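PDB 4MMO: Sso-CP2 metallo-carboxypetidase from Sulfolobus solfataricus, which binds zinc and, as an M20-family enzyme, probably acts as a carboxypeptidase that trims peptides from the C-terminal end. Local coordinates for residues I9-I17 with A86-N94. Sequence-based numbering, arbitrary orientation.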
loop_
_atom_site.group_PDB
_atom_site.type_symbol
_atom_site.label_atom_id
_atom_site.label_comp_id
_atom_site.label_asym_id
_atom_site.label_seq_id
_atom_site.Cartn_x
_atom_site.Cartn_y
_atom_site.Cartn_z
ATOM N N ILE A 9 26.163 -25.972 -13.027
ATOM C CA ILE A 9 24.899 -26.601 -12.632
ATOM C C ILE A 9 24.884 -26.869 -11.133
ATOM O O ILE A 9 23.910 -26.566 -10.446
ATOM C CB ILE A 9 24.674 -27.943 -13.377
ATOM C CG1 ILE A 9 24.556 -27.717 -14.887
ATOM C CG2 ILE A 9 23.429 -28.670 -12.853
ATOM C CD1 ILE A 9 23.333 -26.934 -15.320
ATOM N N GLU A 10 25.971 -27.449 -10.636
ATOM C CA GLU A 10 26.124 -27.731 -9.214
ATOM C C GLU A 10 25.979 -26.450 -8.388
ATOM O O GLU A 10 25.308 -26.438 -7.359
ATOM C CB GLU A 10 27.492 -28.372 -8.975
ATOM C CG GLU A 10 27.794 -28.749 -7.543
ATOM C CD GLU A 10 29.166 -29.385 -7.400
ATOM O OE1 GLU A 10 30.140 -28.829 -7.957
ATOM O OE2 GLU A 10 29.268 -30.443 -6.741
ATOM N N PHE A 11 26.606 -25.374 -8.859
ATOM C CA PHE A 11 26.562 -24.074 -8.192
ATOM C C PHE A 11 25.130 -23.546 -8.169
ATOM O O PHE A 11 24.641 -23.064 -7.140
ATOM C CB PHE A 11 27.464 -23.091 -8.958
ATOM C CG PHE A 11 27.760 -21.796 -8.229
ATOM C CD1 PHE A 11 27.654 -21.694 -6.851
ATOM C CD2 PHE A 11 28.165 -20.674 -8.948
ATOM C CE1 PHE A 11 27.943 -20.499 -6.201
ATOM C CE2 PHE A 11 28.456 -19.480 -8.305
ATOM C CZ PHE A 11 28.341 -19.392 -6.932
ATOM N N LEU A 12 24.468 -23.647 -9.315
ATOM C CA LEU A 12 23.124 -23.108 -9.497
ATOM C C LEU A 12 22.065 -23.845 -8.673
ATOM O O LEU A 12 21.023 -23.279 -8.347
ATOM C CB LEU A 12 22.741 -23.163 -10.977
ATOM C CG LEU A 12 23.390 -22.128 -11.905
ATOM C CD1 LEU A 12 23.063 -22.438 -13.359
ATOM C CD2 LEU A 12 22.929 -20.722 -11.555
ATOM N N LYS A 13 22.325 -25.106 -8.345
ATOM C CA LYS A 13 21.365 -25.903 -7.593
ATOM C C LYS A 13 21.338 -25.504 -6.124
ATOM O O LYS A 13 20.405 -25.846 -5.403
ATOM C CB LYS A 13 21.680 -27.392 -7.723
ATOM C CG LYS A 13 21.211 -28.013 -9.025
ATOM C CD LYS A 13 21.749 -29.424 -9.170
ATOM C CE LYS A 13 21.091 -30.160 -10.324
ATOM N NZ LYS A 13 21.720 -31.490 -10.557
ATOM N N LYS A 14 22.363 -24.781 -5.686
ATOM C CA LYS A 14 22.426 -24.332 -4.302
ATOM C C LYS A 14 21.714 -22.996 -4.143
ATOM O O LYS A 14 22.154 -21.992 -4.699
ATOM C CB LYS A 14 23.872 -24.202 -3.837
ATOM C CG LYS A 14 24.688 -25.469 -4.007
ATOM C CD LYS A 14 25.824 -25.540 -3.003
ATOM C CE LYS A 14 26.701 -26.757 -3.246
ATOM N NZ LYS A 14 25.913 -28.021 -3.305
ATOM N N PRO A 15 20.601 -22.975 -3.392
ATOM C CA PRO A 15 19.969 -21.673 -3.175
ATOM C C PRO A 15 20.824 -20.786 -2.283
ATOM O O PRO A 15 21.649 -21.276 -1.514
ATOM C CB PRO A 15 18.637 -22.028 -2.506
ATOM C CG PRO A 15 18.853 -23.356 -1.896
ATOM C CD PRO A 15 19.832 -24.072 -2.778
ATOM N N SER A 16 20.630 -19.480 -2.405
ATOM C CA SER A 16 21.445 -18.512 -1.693
ATOM C C SER A 16 20.721 -17.183 -1.728
ATOM O O SER A 16 21.266 -16.164 -2.150
ATOM C CB SER A 16 22.827 -18.396 -2.340
ATOM O OG SER A 16 22.712 -18.307 -3.746
ATOM N N ILE A 17 19.467 -17.209 -1.297
ATOM C CA ILE A 17 18.663 -16.005 -1.241
ATOM C C ILE A 17 19.116 -15.196 -0.036
ATOM O O ILE A 17 18.971 -15.630 1.101
ATOM C CB ILE A 17 17.170 -16.339 -1.151
ATOM C CG1 ILE A 17 16.780 -17.287 -2.293
ATOM C CG2 ILE A 17 16.341 -15.065 -1.200
ATOM C CD1 ILE A 17 15.362 -17.809 -2.218
ATOM N N ALA A 86 11.472 -25.729 -11.276
ATOM C CA ALA A 86 11.852 -25.293 -9.935
ATOM C C ALA A 86 13.000 -24.285 -10.028
ATOM O O ALA A 86 13.966 -24.529 -10.748
ATOM C CB ALA A 86 12.261 -26.481 -9.086
ATOM N N PRO A 87 12.897 -23.155 -9.301
ATOM C CA PRO A 87 13.890 -22.078 -9.385
ATOM C C PRO A 87 15.341 -22.520 -9.261
ATOM O O PRO A 87 16.208 -21.844 -9.814
ATOM C CB PRO A 87 13.523 -21.180 -8.205
ATOM C CG PRO A 87 12.077 -21.364 -8.041
ATOM C CD PRO A 87 11.797 -22.796 -8.387
ATOM N N PHE A 88 15.603 -23.618 -8.558
ATOM C CA PHE A 88 16.977 -24.068 -8.347
ATOM C C PHE A 88 17.245 -25.464 -8.910
ATOM O O PHE A 88 18.177 -26.147 -8.495
ATOM C CB PHE A 88 17.328 -23.976 -6.864
ATOM C CG PHE A 88 17.298 -22.572 -6.340
ATOM C CD1 PHE A 88 18.342 -21.697 -6.612
ATOM C CD2 PHE A 88 16.219 -22.113 -5.602
ATOM C CE1 PHE A 88 18.317 -20.396 -6.145
ATOM C CE2 PHE A 88 16.187 -20.812 -5.131
ATOM C CZ PHE A 88 17.238 -19.950 -5.404
ATOM N N SER A 89 16.440 -25.873 -9.883
ATOM C CA SER A 89 16.647 -27.156 -10.543
ATOM C C SER A 89 17.841 -27.106 -11.496
ATOM O O SER A 89 18.500 -28.122 -11.717
ATOM C CB SER A 89 15.389 -27.573 -11.307
ATOM O OG SER A 89 14.989 -26.572 -12.228
ATOM N N ALA A 90 18.124 -25.921 -12.041
ATOM C CA ALA A 90 19.159 -25.760 -13.067
ATOM C C ALA A 90 18.903 -26.738 -14.203
ATOM O O ALA A 90 19.808 -27.421 -14.677
ATOM C CB ALA A 90 20.545 -25.967 -12.480
ATOM N N THR A 91 17.645 -26.807 -14.616
ATOM C CA THR A 91 17.226 -27.702 -15.678
ATOM C C THR A 91 17.804 -27.252 -17.007
ATOM O O THR A 91 17.792 -26.063 -17.327
ATOM C CB THR A 91 15.691 -27.726 -15.789
ATOM O OG1 THR A 91 15.137 -28.303 -14.600
ATOM C CG2 THR A 91 15.231 -28.528 -17.005
ATOM N N ILE A 92 18.302 -28.212 -17.780
ATOM C CA ILE A 92 18.780 -27.937 -19.128
ATOM C C ILE A 92 17.672 -28.229 -20.128
ATOM O O ILE A 92 17.120 -29.329 -20.156
ATOM C CB ILE A 92 20.024 -28.775 -19.476
ATOM C CG1 ILE A 92 21.163 -28.452 -18.508
ATOM C CG2 ILE A 92 20.467 -28.500 -20.911
ATOM C CD1 ILE A 92 22.352 -29.384 -18.611
ATOM N N GLU A 93 17.350 -27.236 -20.946
ATOM C CA GLU A 93 16.330 -27.390 -21.970
ATOM C C GLU A 93 16.494 -26.299 -23.020
ATOM O O GLU A 93 16.695 -25.133 -22.685
ATOM C CB GLU A 93 14.936 -27.327 -21.347
ATOM C CG GLU A 93 13.813 -27.673 -22.314
ATOM C CD GLU A 93 12.488 -27.924 -21.619
ATOM O OE1 GLU A 93 12.447 -27.902 -20.370
ATOM O OE2 GLU A 93 11.482 -28.147 -22.327
ATOM N N ASN A 94 16.410 -26.690 -24.289
ATOM C CA ASN A 94 16.603 -25.765 -25.399
ATOM C C ASN A 94 17.988 -25.126 -25.347
ATOM O O ASN A 94 18.141 -23.939 -25.627
ATOM C CB ASN A 94 15.527 -24.676 -25.391
ATOM C CG ASN A 94 14.145 -25.222 -25.089
ATOM O OD1 ASN A 94 13.456 -24.737 -24.189
ATOM N ND2 ASN A 94 13.733 -26.238 -25.838
HETATM O O HOH W 1 18.460 -28.035 -6.492
#
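Phe-88 and Ala-90 join the end of helix 3-12 and the loop after it to the turn that leads into strand 91-93, a largely apolar contact with no direct hydrogen bond across it. It illustrates how a proline can lid an aromatic ring: Pro-15 CB sits 3.7 Å from the centroid of the Phe-88 ring, 8° off its normal, a CH-pi contact over the face. In the ring plane, Leu-12 O meets the edge at Phe-88 CD1, 3.6 Å away, while Ile-17 CG1 approaches CZ obliquely. With CG anti to its own carbonyl carbon (chi1 -63°), Phe-88 reaches beneath the proline. Its backbone O receives a C-H...O contact of 3.3 Å from Lys-13 CA. A water donates to both Lys-13 O and Phe-88 O, bridging the backbones. A type I turn from Ala-86 to Ser-89 presents the phenylalanine, and a G1 beta bulge follows, Ala-90 and Thr-91 both facing Tyr-98. With an alanine at Phe-88 the ring is gone from under Pro-15, and the loop carrying the proline is likely to be less firmly fixed. That loop lies near the zinc site, the side chain of Ser-16 about 8 Å from that of the zinc ligand His-71. Within the bulge, Ala-90 CB lies 3.9 Å from Leu-12 CB and 4.0 Å from Ile-9 CG2, and Ile-97 of the adjoining strand touches all three residues.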